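Local coordinates for two-domain protein containing predicted PHP-like metal-dependent phosphoesterase (Bacteroides vulgatus ATCC 8482, PDB 3E38) that probably hydrolyses phosphoesters, perhaps as a 5'-3' nucleic-acid exonuclease, at a zinc-binding PHP-type site, and carries an Ig-like domain as well, at residues 7-11 and 277-281; 10-14 and 252-257; 25-31 and 51-56. One frame throughout, in Å; residues are numbered along the deposited sequence.

Contacts 1 and 2 start from the same N-terminal loop, before strand 17-22, and their centres lie about 10 Å apart. Through the shared Val10 and Pro11 the loop packs on both the end of helix 247-257 and loop 277-281 of the Ig-like domain; those two segments are themselves joined where Val277 N comes 3.0 Å from Cys257 O, a probable hydrogen bond. Contact 3 is nested along the chain inside the loops that these two close, and it forms part of the multi-zinc site of the PHP domain. Its centre is about 28 Å from that of contact 1 and about 32 Å from that of contact 2. The zinc site thus lies well away from the junction between N-terminal chain, helix 247-257 and Ig-like domain.

Contact 1. Residues 7-11 and 277-281; sequences EIQVP and VTDLV
Thr278 and Asp279 receive the N-terminal chain at Gln9 and Pro11, in an ST turn within the loop that carries the Ig-like fold from strand 269-276 of one sheet to strand 282-286 of the other. At Thr278, chi1 of 75° sets OG1 between the backbone N and the carbonyl carbon, from where it accepts Leu280 N at 3.0 Å and closes the turn; OG1 is also hydrogen-bonded to Asn276. The methyl CG2 is thereby turned to Pro11, whose CD it meets at 3.9 Å, while Thr278 CA makes a CH...O contact of 3.4 Å with Gln9 O.

Asp279 then grips Gln9 twice. Its backbone N donates to Gln9 O at 3.0 Å, and its carboxylate OD2 accepts Gln9 N at 2.9 Å. This second bond is nearly straight (162° at the hydrogen), yet the N-H arrives steeply from above the carboxylate, 60° out of its plane. A water donates to both OD2 and Glu7 O and accepts from Gln9 NE2, which ties the amide end of Gln9 to the same carboxylate. The other oxygen, OD1, is held by His304.

Leu280 finishes the contact with apolar packing. Val10, which also rests on Phe215 of strand 213-218 and Phe253 of helix 247-257, brings its methyl CG1 to 3.9 Å from Leu280 CD2.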
ATOM      1  N   GLU B   7      -5.043 -16.155   4.161  1.00 30.99           N
ATOM      2  CA  GLU B   7      -5.360 -17.298   3.324  1.00 32.60           C
ATOM      3  C   GLU B   7      -5.277 -16.951   1.859  1.00 31.80           C
ATOM      4  O   GLU B   7      -5.593 -15.858   1.454  1.00 31.07           O
ATOM      5  CB  GLU B   7      -6.769 -17.812   3.622  1.00 32.77           C
ATOM      6  CG  GLU B   7      -6.943 -18.371   5.039  1.00 38.23           C
ATOM      7  CD  GLU B   7      -6.167 -19.658   5.328  1.00 39.13           C
ATOM      8  OE1 GLU B   7      -5.678 -20.374   4.412  1.00 38.06           O
ATOM      9  OE2 GLU B   7      -6.079 -19.963   6.525  1.00 37.01           O
ATOM     10  N   ILE B   8      -4.882 -17.935   1.077  1.00 32.48           N
ATOM     11  CA  ILE B   8      -4.852 -17.824  -0.379  1.00 33.69           C
ATOM     12  C   ILE B   8      -6.172 -18.418  -0.887  1.00 35.43           C
ATOM     13  O   ILE B   8      -6.379 -19.640  -0.865  1.00 37.16           O
ATOM     14  CB  ILE B   8      -3.664 -18.572  -1.002  1.00 34.27           C
ATOM     15  CG1 ILE B   8      -2.329 -18.029  -0.436  1.00 37.72           C
ATOM     16  CG2 ILE B   8      -3.723 -18.479  -2.537  1.00 29.69           C
ATOM     17  CD1 ILE B   8      -1.101 -18.870  -0.763  1.00 35.50           C
ATOM     18  N   GLN B   9      -7.054 -17.528  -1.339  1.00 32.32           N
ATOM     19  CA  GLN B   9      -8.391 -17.898  -1.810  1.00 30.58           C
ATOM     20  C   GLN B   9      -8.454 -18.348  -3.248  1.00 29.52           C
ATOM     21  O   GLN B   9      -8.572 -17.558  -4.168  1.00 27.06           O
ATOM     22  CB  GLN B   9      -9.341 -16.737  -1.609  1.00 30.41           C
ATOM     23  CG  GLN B   9      -9.508 -16.386  -0.125  1.00 34.01           C
ATOM     24  CD  GLN B   9     -10.498 -15.269   0.035  1.00 36.27           C
ATOM     25  OE1 GLN B   9     -11.655 -15.399  -0.351  1.00 43.65           O
ATOM     26  NE2 GLN B   9     -10.042 -14.149   0.542  1.00 40.16           N
ATOM     27  N   VAL B  10      -8.336 -19.654  -3.391  1.00 29.77           N
ATOM     28  CA  VAL B  10      -8.426 -20.326  -4.692  1.00 33.26           C
ATOM     29  C   VAL B  10      -9.336 -21.540  -4.490  1.00 31.71           C
ATOM     30  O   VAL B  10      -9.539 -21.974  -3.356  1.00 34.21           O
ATOM     31  CB  VAL B  10      -7.057 -20.750  -5.271  1.00 30.07           C
ATOM     32  CG1 VAL B  10      -6.257 -19.510  -5.715  1.00 32.12           C
ATOM     33  CG2 VAL B  10      -6.291 -21.596  -4.275  1.00 32.80           C
ATOM     34  N   PRO B  11      -9.887 -22.066  -5.568  1.00 30.84           N
ATOM     35  CA  PRO B  11     -10.755 -23.199  -5.361  1.00 32.54           C
ATOM     36  C   PRO B  11     -10.070 -24.543  -5.339  1.00 33.36           C
ATOM     37  O   PRO B  11      -8.855 -24.689  -5.578  1.00 34.53           O
ATOM     38  CB  PRO B  11     -11.702 -23.151  -6.575  1.00 32.00           C
ATOM     39  CG  PRO B  11     -10.975 -22.326  -7.640  1.00 33.22           C
ATOM     40  CD  PRO B  11      -9.745 -21.722  -7.000  1.00 32.28           C
ATOM     41  N   VAL B 277     -14.063 -15.351  -8.258  1.00 33.35           N
ATOM     42  CA  VAL B 277     -14.241 -15.666  -6.845  1.00 34.26           C
ATOM     43  C   VAL B 277     -12.884 -16.013  -6.210  1.00 35.05           C
ATOM     44  O   VAL B 277     -12.802 -16.578  -5.117  1.00 37.77           O
ATOM     45  CB  VAL B 277     -15.296 -16.825  -6.672  1.00 33.93           C
ATOM     46  CG1 VAL B 277     -16.645 -16.431  -7.278  1.00 28.07           C
ATOM     47  CG2 VAL B 277     -14.816 -18.088  -7.300  1.00 23.58           C
ATOM     48  N   THR B 278     -11.823 -15.645  -6.914  1.00 32.62           N
ATOM     49  CA  THR B 278     -10.452 -15.940  -6.449  1.00 32.00           C
ATOM     50  C   THR B 278      -9.605 -14.712  -6.198  1.00 31.43           C
ATOM     51  O   THR B 278     -10.044 -13.581  -6.323  1.00 32.42           O
ATOM     52  CB  THR B 278      -9.687 -16.834  -7.430  1.00 32.79           C
ATOM     53  OG1 THR B 278      -9.278 -16.075  -8.566  1.00 35.11           O
ATOM     54  CG2 THR B 278     -10.580 -17.990  -7.923  1.00 29.87           C
ATOM     55  N   ASP B 279      -8.393 -14.996  -5.755  1.00 33.39           N
ATOM     56  CA  ASP B 279      -7.350 -14.004  -5.479  1.00 30.76           C
ATOM     57  C   ASP B 279      -6.504 -13.814  -6.743  1.00 32.24           C
ATOM     58  O   ASP B 279      -5.566 -13.009  -6.794  1.00 32.39           O
ATOM     59  CB  ASP B 279      -6.414 -14.448  -4.336  1.00 32.44           C
ATOM     60  CG  ASP B 279      -6.970 -14.208  -2.962  1.00 32.06           C
ATOM     61  OD1 ASP B 279      -7.957 -13.454  -2.838  1.00 36.44           O
ATOM     62  OD2 ASP B 279      -6.378 -14.761  -2.001  1.00 33.85           O
ATOM     63  N   LEU B 280      -6.871 -14.565  -7.769  1.00 33.23           N
ATOM     64  CA  LEU B 280      -6.158 -14.565  -9.024  1.00 31.20           C
ATOM     65  C   LEU B 280      -6.827 -13.728 -10.080  1.00 30.64           C
ATOM     66  O   LEU B 280      -7.996 -13.919 -10.407  1.00 32.28           O
ATOM     67  CB  LEU B 280      -6.071 -15.986  -9.611  1.00 34.71           C
ATOM     68  CG  LEU B 280      -5.624 -17.219  -8.818  1.00 37.79           C
ATOM     69  CD1 LEU B 280      -5.309 -18.402  -9.800  1.00 37.65           C
ATOM     70  CD2 LEU B 280      -4.459 -16.904  -8.007  1.00 27.52           C
ATOM     71  N   VAL B 281      -6.037 -12.859 -10.674  1.00 30.26           N
ATOM     72  CA  VAL B 281      -6.503 -12.056 -11.761  1.00 33.79           C
ATOM     73  C   VAL B 281      -6.553 -12.991 -12.948  1.00 33.74           C
ATOM     74  O   VAL B 281      -5.734 -13.892 -13.083  1.00 33.23           O
ATOM     75  CB  VAL B 281      -5.589 -10.896 -12.117  1.00 36.80           C
ATOM     76  CG1 VAL B 281      -4.329 -11.439 -12.789  1.00 40.03           C
ATOM     77  CG2 VAL B 281      -6.344  -9.928 -13.056  1.00 31.38           C
TER
HETATM   78  O   HOH W   1      -7.272 -13.582   0.481  1.00 47.62           O

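Contact 2. Residues 10-14 and 252-257; sequences VPDLD and PFFEKC
Lys256, Pro11 and Phe253 bury the most surface here, and Pro11 sits between the other two. Its ring presses on the root of the lysine chain: Pro11 CG is 3.5 Å from Lys256 CB, tighter than ordinary van der Waals contact.

Beyond CB the lysine bends (chi2 -79°) and runs alongside the loop backbone, Lys256 CE passing 3.4 Å from Asp12 O. The ammonium group then reaches the next acid, where Lys256 NZ and Asp14 OD1 form a salt bridge of 2.8 Å. NZ approaches from above the carboxylate, 45° out of its plane. The bridge holds the ammonium group at exposed Asp14 while the aliphatic part of the lysine covers the loop.

Phe253 takes the other flank of the proline, with CG anti to the backbone N (chi1 -175°). Pro11 CD sits over the rim of the Phe253 ring, 3.6 Å from Phe253 CE1, whereas Pro11 O meets that carbon at the edge, 3.4 Å away and near the ring plane. That carbonyl oxygen also accepts from Thr18 OG1. Val10 CB, 4.0 Å from Phe253 CZ, continues the line of contacts along the edge. Leu13 CD2 lies against the backbone turn, 3.7 Å from Phe253 N, and touches Pro252 as well.

The whole is loop-on-helix packing at a domain junction: the N-terminal chain lies across the final turns of helix 247-257, which leads directly into strand 258-265 of the Ig-like sheet.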
ATOM      1  N   VAL B  10      -8.336 -19.654  -3.391  1.00 29.77           N
ATOM      2  CA  VAL B  10      -8.426 -20.326  -4.692  1.00 33.26           C
ATOM      3  C   VAL B  10      -9.336 -21.540  -4.490  1.00 31.71           C
ATOM      4  O   VAL B  10      -9.539 -21.974  -3.356  1.00 34.21           O
ATOM      5  CB  VAL B  10      -7.057 -20.750  -5.271  1.00 30.07           C
ATOM      6  CG1 VAL B  10      -6.257 -19.510  -5.715  1.00 32.12           C
ATOM      7  CG2 VAL B  10      -6.291 -21.596  -4.275  1.00 32.80           C
ATOM      8  N   PRO B  11      -9.887 -22.066  -5.568  1.00 30.84           N
ATOM      9  CA  PRO B  11     -10.755 -23.199  -5.361  1.00 32.54           C
ATOM     10  C   PRO B  11     -10.070 -24.543  -5.339  1.00 33.36           C
ATOM     11  O   PRO B  11      -8.855 -24.689  -5.578  1.00 34.53           O
ATOM     12  CB  PRO B  11     -11.702 -23.151  -6.575  1.00 32.00           C
ATOM     13  CG  PRO B  11     -10.975 -22.326  -7.640  1.00 33.22           C
ATOM     14  CD  PRO B  11      -9.745 -21.722  -7.000  1.00 32.28           C
ATOM     15  N   ASP B  12     -10.928 -25.519  -5.080  1.00 32.78           N
ATOM     16  CA  ASP B  12     -10.564 -26.920  -5.039  1.00 33.25           C
ATOM     17  C   ASP B  12     -11.161 -27.634  -6.190  1.00 31.83           C
ATOM     18  O   ASP B  12     -12.293 -27.439  -6.499  1.00 32.62           O
ATOM     19  CB  ASP B  12     -11.113 -27.594  -3.785  1.00 31.48           C
ATOM     20  CG  ASP B  12     -10.497 -27.049  -2.521  1.00 40.26           C
ATOM     21  OD1 ASP B  12      -9.254 -26.811  -2.480  1.00 29.70           O
ATOM     22  OD2 ASP B  12     -11.274 -26.868  -1.571  1.00 33.29           O
ATOM     23  N   LEU B  13     -10.377 -28.488  -6.812  1.00 34.11           N
ATOM     24  CA  LEU B  13     -10.904 -29.344  -7.840  1.00 32.46           C
ATOM     25  C   LEU B  13     -11.723 -30.386  -7.111  1.00 32.26           C
ATOM     26  O   LEU B  13     -11.469 -30.699  -5.937  1.00 32.42           O
ATOM     27  CB  LEU B  13      -9.789 -30.033  -8.636  1.00 32.68           C
ATOM     28  CG  LEU B  13      -8.870 -29.141  -9.447  1.00 30.76           C
ATOM     29  CD1 LEU B  13      -7.747 -29.967 -10.047  1.00 30.54           C
ATOM     30  CD2 LEU B  13      -9.652 -28.405 -10.534  1.00 32.33           C
ATOM     31  N   ASP B  14     -12.723 -30.895  -7.808  1.00 31.92           N
ATOM     32  CA  ASP B  14     -13.539 -32.036  -7.325  1.00 33.04           C
ATOM     33  C   ASP B  14     -12.661 -33.222  -6.941  1.00 32.24           C
ATOM     34  O   ASP B  14     -11.822 -33.687  -7.727  1.00 34.93           O
ATOM     35  CB  ASP B  14     -14.522 -32.500  -8.396  1.00 33.16           C
ATOM     36  CG  ASP B  14     -15.659 -31.503  -8.608  1.00 39.42           C
ATOM     37  OD1 ASP B  14     -15.853 -30.662  -7.710  1.00 46.33           O
ATOM     38  OD2 ASP B  14     -16.348 -31.561  -9.654  1.00 44.71           O
ATOM     39  N   PRO B 252     -10.501 -27.412 -15.646  1.00 33.69           N
ATOM     40  CA  PRO B 252     -11.492 -27.496 -14.583  1.00 33.72           C
ATOM     41  C   PRO B 252     -11.283 -26.506 -13.458  1.00 33.23           C
ATOM     42  O   PRO B 252     -12.223 -26.213 -12.713  1.00 34.91           O
ATOM     43  CB  PRO B 252     -11.305 -28.923 -14.028  1.00 34.17           C
ATOM     44  CG  PRO B 252      -9.972 -29.386 -14.547  1.00 35.64           C
ATOM     45  CD  PRO B 252      -9.877 -28.719 -15.897  1.00 34.14           C
ATOM     46  N   PHE B 253     -10.058 -26.013 -13.349  1.00 33.65           N
ATOM     47  CA  PHE B 253      -9.675 -25.059 -12.249  1.00 31.35           C
ATOM     48  C   PHE B 253     -10.272 -23.711 -12.586  1.00 28.83           C
ATOM     49  O   PHE B 253     -10.886 -23.038 -11.764  1.00 28.10           O
ATOM     50  CB  PHE B 253      -8.147 -25.006 -12.078  1.00 30.55           C
ATOM     51  CG  PHE B 253      -7.675 -24.168 -10.930  1.00 34.31           C
ATOM     52  CD1 PHE B 253      -7.778 -24.627  -9.619  1.00 34.17           C
ATOM     53  CD2 PHE B 253      -7.091 -22.929 -11.150  1.00 36.43           C
ATOM     54  CE1 PHE B 253      -7.333 -23.855  -8.546  1.00 38.01           C
ATOM     55  CE2 PHE B 253      -6.649 -22.150 -10.071  1.00 42.43           C
ATOM     56  CZ  PHE B 253      -6.775 -22.622  -8.769  1.00 33.71           C
ATOM     57  N   PHE B 254     -10.165 -23.363 -13.853  1.00 31.40           N
ATOM     58  CA  PHE B 254     -10.705 -22.091 -14.321  1.00 30.74           C
ATOM     59  C   PHE B 254     -12.181 -22.064 -14.121  1.00 30.42           C
ATOM     60  O   PHE B 254     -12.751 -21.062 -13.767  1.00 29.26           O
ATOM     61  CB  PHE B 254     -10.424 -21.847 -15.797  1.00 31.50           C
ATOM     62  CG  PHE B 254     -11.033 -20.562 -16.308  1.00 34.77           C
ATOM     63  CD1 PHE B 254     -10.491 -19.340 -15.955  1.00 27.82           C
ATOM     64  CD2 PHE B 254     -12.145 -20.576 -17.144  1.00 39.01           C
ATOM     65  CE1 PHE B 254     -11.038 -18.154 -16.417  1.00 30.31           C
ATOM     66  CE2 PHE B 254     -12.699 -19.364 -17.614  1.00 33.06           C
ATOM     67  CZ  PHE B 254     -12.141 -18.176 -17.259  1.00 34.54           C
ATOM     68  N   GLU B 255     -12.790 -23.206 -14.369  1.00 36.03           N
ATOM     69  CA  GLU B 255     -14.259 -23.366 -14.244  1.00 36.13           C
ATOM     70  C   GLU B 255     -14.712 -23.095 -12.805  1.00 35.04           C
ATOM     71  O   GLU B 255     -15.816 -22.626 -12.544  1.00 35.95           O
ATOM     72  CB  GLU B 255     -14.669 -24.766 -14.718  1.00 37.45           C
ATOM     73  CG  GLU B 255     -16.150 -24.997 -14.910  1.00 45.17           C
ATOM     74  CD  GLU B 255     -16.886 -25.257 -13.613  1.00 54.83           C
ATOM     75  OE1 GLU B 255     -16.400 -26.083 -12.800  1.00 60.26           O
ATOM     76  OE2 GLU B 255     -17.972 -24.655 -13.422  1.00 59.65           O
ATOM     77  N   LYS B 256     -13.814 -23.331 -11.873  1.00 35.10           N
ATOM     78  CA  LYS B 256     -14.095 -23.116 -10.453  1.00 33.42           C
ATOM     79  C   LYS B 256     -13.762 -21.685 -10.025  1.00 34.79           C
ATOM     80  O   LYS B 256     -14.177 -21.225  -8.956  1.00 35.01           O
ATOM     81  CB  LYS B 256     -13.232 -24.053  -9.617  1.00 32.70           C
ATOM     82  CG  LYS B 256     -13.475 -25.501  -9.842  1.00 36.00           C
ATOM     83  CD  LYS B 256     -14.680 -25.942  -9.128  1.00 35.52           C
ATOM     84  CE  LYS B 256     -14.648 -27.438  -8.962  1.00 42.96           C
ATOM     85  NZ  LYS B 256     -15.853 -27.861  -8.235  1.00 44.42           N
ATOM     86  N   CYS B 257     -13.026 -20.990 -10.889  1.00 35.43           N
ATOM     87  CA  CYS B 257     -12.523 -19.625 -10.576  1.00 36.17           C
ATOM     88  C   CYS B 257     -13.536 -18.541 -10.870  1.00 36.92           C
ATOM     89  O   CYS B 257     -13.463 -17.438 -10.342  1.00 33.07           O
ATOM     90  CB  CYS B 257     -11.254 -19.315 -11.364  1.00 35.89           C
ATOM     91  SG  CYS B 257      -9.775 -20.154 -10.780  1.00 34.11           S
TER

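Contact 3. Residues 25-31 and 51-56; sequences MHSVFSD and ISLTEH. With ZN (zinc ion), chain J; ZN (zinc ion), chain I.
The imidazoles of His26 and His56 form an offset stack, centroids 4.5 Å apart and planes inclined by 22°, with His26 CE1 over one face of His56. The zinc ion of chain J lies 3.8 Å above the plane of the His26 ring, over its centre. At the edges, Ser30 OG accepts His26 ND1 in the ring plane at 3.2 Å, and Asp31 OD1 lies in the plane of the His56 ring.

The stack thus spans two metals of the PHP-type site. His26 NE2 binds the zinc ion of chain I at 2.2 Å, a site completed by His24, Glu93, Asp194 and water; His56 NE2 binds that of chain J at 2.1 Å, together with both carboxylate oxygens of Asp31 and with His196. His56 ND1 is hydrogen-bonded to Thr95 OG1.

Behind this first shell, Glu55 bends at chi2 (-63°) to place its carboxylate under the turn of residues 27-30. Glu55 OE1 accepts Ser27 N at 3.0 Å on its syn lone pair, almost straight (170°), and Ser30 OG at 2.6 Å on the anti side. Were Glu55 replaced by an alanine, Ser27 N and Ser30 OG would probably lose their shared acceptor, and Ser30 OG would be freer to turn from His26 ND1.

At the other end, Thr54 N donates to Met25 O at 2.9 Å, and Met25, built as selenomethionine, packs CG on Leu53 and CE on Ile51. Leu53 also touches Pro36 of helix 36-45 and Cys77 of helix 72-83, while strand 50-56 runs parallel to its sheet neighbours 17-22 and 87-95.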
HETATM    1  N   MSE B  25      13.759 -23.521  -0.556  1.00 31.80           N
HETATM    2  CA  MSE B  25      14.128 -22.336   0.176  1.00 32.07           C
HETATM    3  C   MSE B  25      15.343 -22.602   1.035  1.00 33.61           C
HETATM    4  O   MSE B  25      15.720 -23.761   1.242  1.00 33.60           O
HETATM    5  CB  MSE B  25      12.957 -21.882   1.026  1.00 29.37           C
HETATM    6  CG  MSE B  25      12.613 -22.809   2.139  1.00 35.38           C
HETATM    7 SE   MSE B  25      10.925 -22.326   3.009  0.75 35.91          SE
HETATM    8  CE  MSE B  25       9.816 -22.504   1.472  1.00 30.62           C
ATOM      9  N   HIS B  26      15.860 -21.508   1.587  1.00 31.62           N
ATOM     10  CA  HIS B  26      17.108 -21.490   2.354  1.00 29.67           C
ATOM     11  C   HIS B  26      17.145 -20.677   3.611  1.00 28.09           C
ATOM     12  O   HIS B  26      16.412 -19.731   3.766  1.00 28.37           O
ATOM     13  CB  HIS B  26      18.216 -20.981   1.448  1.00 30.54           C
ATOM     14  CG  HIS B  26      18.364 -21.792   0.204  1.00 20.29           C
ATOM     15  ND1 HIS B  26      19.214 -22.872   0.110  1.00 24.56           N
ATOM     16  CD2 HIS B  26      17.738 -21.694  -0.987  1.00 29.84           C
ATOM     17  CE1 HIS B  26      19.129 -23.381  -1.108  1.00 20.46           C
ATOM     18  NE2 HIS B  26      18.248 -22.669  -1.797  1.00 14.55           N
ATOM     19  N   SER B  27      18.001 -21.138   4.526  1.00 29.55           N
ATOM     20  CA  SER B  27      18.235 -20.479   5.819  1.00 28.75           C
ATOM     21  C   SER B  27      19.736 -20.256   5.975  1.00 28.44           C
ATOM     22  O   SER B  27      20.505 -20.557   5.094  1.00 22.75           O
ATOM     23  CB  SER B  27      17.694 -21.272   7.010  1.00 28.99           C
ATOM     24  OG  SER B  27      18.514 -22.390   7.398  1.00 25.01           O
ATOM     25  N   VAL B  28      20.124 -19.691   7.100  1.00 22.16           N
ATOM     26  CA  VAL B  28      21.521 -19.411   7.373  1.00 22.48           C
ATOM     27  C   VAL B  28      22.389 -20.696   7.497  1.00 27.57           C
ATOM     28  O   VAL B  28      23.611 -20.625   7.690  1.00 26.81           O
ATOM     29  CB  VAL B  28      21.674 -18.592   8.727  1.00 23.87           C
ATOM     30  CG1 VAL B  28      21.196 -17.154   8.556  1.00 18.55           C
ATOM     31  CG2 VAL B  28      20.983 -19.293   9.860  1.00 24.02           C
ATOM     32  N   PHE B  29      21.721 -21.851   7.401  1.00 26.77           N
ATOM     33  CA  PHE B  29      22.349 -23.172   7.554  1.00 27.09           C
ATOM     34  C   PHE B  29      22.913 -23.593   6.202  1.00 29.02           C
ATOM     35  O   PHE B  29      23.606 -24.585   6.075  1.00 26.47           O
ATOM     36  CB  PHE B  29      21.424 -24.177   8.241  1.00 26.74           C
ATOM     37  CG  PHE B  29      21.376 -24.011   9.759  1.00 24.70           C
ATOM     38  CD1 PHE B  29      20.552 -23.085  10.355  1.00 26.12           C
ATOM     39  CD2 PHE B  29      22.131 -24.803  10.576  1.00 16.61           C
ATOM     40  CE1 PHE B  29      20.541 -22.909  11.723  1.00 23.09           C
ATOM     41  CE2 PHE B  29      22.144 -24.635  11.951  1.00 23.97           C
ATOM     42  CZ  PHE B  29      21.315 -23.689  12.525  1.00 33.16           C
ATOM     43  N   SER B  30      22.602 -22.770   5.200  1.00 31.87           N
ATOM     44  CA  SER B  30      23.311 -22.787   3.895  1.00 32.99           C
ATOM     45  C   SER B  30      23.595 -21.322   3.586  1.00 32.18           C
ATOM     46  O   SER B  30      24.246 -20.663   4.381  1.00 33.11           O
ATOM     47  CB  SER B  30      22.626 -23.514   2.707  1.00 32.01           C
ATOM     48  OG  SER B  30      21.268 -23.187   2.556  1.00 35.25           O
ATOM     49  N   ASP B  31      23.037 -20.830   2.483  1.00 31.12           N
ATOM     50  CA  ASP B  31      23.294 -19.449   1.979  1.00 31.73           C
ATOM     51  C   ASP B  31      22.102 -18.518   2.162  1.00 31.77           C
ATOM     52  O   ASP B  31      22.085 -17.401   1.721  1.00 32.89           O
ATOM     53  CB  ASP B  31      23.784 -19.450   0.498  1.00 31.73           C
ATOM     54  CG  ASP B  31      22.753 -19.989  -0.484  1.00 30.74           C
ATOM     55  OD1 ASP B  31      21.809 -20.626  -0.011  1.00 22.97           O
ATOM     56  OD2 ASP B  31      22.882 -19.812  -1.745  1.00 23.87           O
ATOM     57  N   ILE B  51       6.006 -26.654   3.229  1.00 31.91           N
ATOM     58  CA  ILE B  51       7.297 -26.164   2.801  1.00 30.73           C
ATOM     59  C   ILE B  51       8.358 -27.199   2.951  1.00 29.58           C
ATOM     60  O   ILE B  51       8.212 -28.145   3.663  1.00 27.88           O
ATOM     61  CB  ILE B  51       7.772 -24.940   3.674  1.00 32.38           C
ATOM     62  CG1 ILE B  51       8.031 -25.373   5.106  1.00 27.98           C
ATOM     63  CG2 ILE B  51       6.766 -23.782   3.634  1.00 22.76           C
ATOM     64  CD1 ILE B  51       8.554 -24.241   6.030  1.00 25.99           C
ATOM     65  N   SER B  52       9.440 -26.982   2.245  1.00 31.76           N
ATOM     66  CA  SER B  52      10.627 -27.777   2.401  1.00 32.02           C
ATOM     67  C   SER B  52      11.827 -26.832   2.449  1.00 32.05           C
ATOM     68  O   SER B  52      12.102 -26.135   1.466  1.00 30.47           O
ATOM     69  CB  SER B  52      10.766 -28.761   1.229  1.00 32.38           C
ATOM     70  OG  SER B  52      11.872 -29.642   1.398  1.00 34.36           O
ATOM     71  N   LEU B  53      12.496 -26.797   3.596  1.00 29.12           N
ATOM     72  CA  LEU B  53      13.735 -26.025   3.768  1.00 30.20           C
ATOM     73  C   LEU B  53      14.827 -26.915   3.165  1.00 30.42           C
ATOM     74  O   LEU B  53      15.238 -27.941   3.741  1.00 29.82           O
ATOM     75  CB  LEU B  53      13.965 -25.689   5.231  1.00 29.81           C
ATOM     76  CG  LEU B  53      15.038 -24.693   5.665  1.00 33.71           C
ATOM     77  CD1 LEU B  53      15.015 -23.421   4.854  1.00 28.07           C
ATOM     78  CD2 LEU B  53      14.854 -24.380   7.170  1.00 34.04           C
ATOM     79  N   THR B  54      15.225 -26.542   1.951  1.00 30.41           N
ATOM     80  CA  THR B  54      16.134 -27.320   1.143  1.00 26.59           C
ATOM     81  C   THR B  54      17.494 -26.679   1.045  1.00 26.94           C
ATOM     82  O   THR B  54      17.843 -26.100   0.036  1.00 30.43           O
ATOM     83  CB  THR B  54      15.569 -27.509  -0.270  1.00 27.85           C
ATOM     84  OG1 THR B  54      15.557 -26.248  -0.950  1.00 27.17           O
ATOM     85  CG2 THR B  54      14.176 -28.105  -0.213  1.00 27.88           C
ATOM     86  N   GLU B  55      18.279 -26.863   2.097  1.00 29.91           N
ATOM     87  CA  GLU B  55      19.635 -26.310   2.175  1.00 28.51           C
ATOM     88  C   GLU B  55      20.547 -26.959   1.127  1.00 31.49           C
ATOM     89  O   GLU B  55      20.376 -28.112   0.703  1.00 28.69           O
ATOM     90  CB  GLU B  55      20.279 -26.480   3.559  1.00 29.64           C
ATOM     91  CG  GLU B  55      19.465 -26.110   4.836  1.00 30.90           C
ATOM     92  CD  GLU B  55      19.052 -24.664   5.007  1.00 36.45           C
ATOM     93  OE1 GLU B  55      19.343 -23.801   4.151  1.00 23.05           O
ATOM     94  OE2 GLU B  55      18.412 -24.390   6.057  1.00 25.46           O
ATOM     95  N   HIS B  56      21.512 -26.169   0.686  1.00 31.29           N
ATOM     96  CA  HIS B  56      22.540 -26.674  -0.205  1.00 30.24           C
ATOM     97  C   HIS B  56      23.318 -27.683   0.611  1.00 30.78           C
ATOM     98  O   HIS B  56      23.639 -27.453   1.785  1.00 26.44           O
ATOM     99  CB  HIS B  56      23.536 -25.588  -0.653  1.00 29.01           C
ATOM    100  CG  HIS B  56      22.951 -24.533  -1.527  1.00 27.36           C
ATOM    101  ND1 HIS B  56      22.683 -24.744  -2.865  1.00 28.25           N
ATOM    102  CD2 HIS B  56      22.615 -23.251  -1.272  1.00 26.64           C
ATOM    103  CE1 HIS B  56      22.183 -23.642  -3.386  1.00 29.76           C
ATOM    104  NE2 HIS B  56      22.122 -22.721  -2.438  1.00 23.14           N
TER
HETATM  105 ZN    ZN J   6      21.490 -20.675  -2.500  1.00 32.50          ZN
HETATM  106 ZN    ZN I   5      18.318 -22.987  -3.995  1.00 34.62          ZN
HETATM  107  O   HOH W   2      18.650 -23.240  -6.068  1.00 32.72           O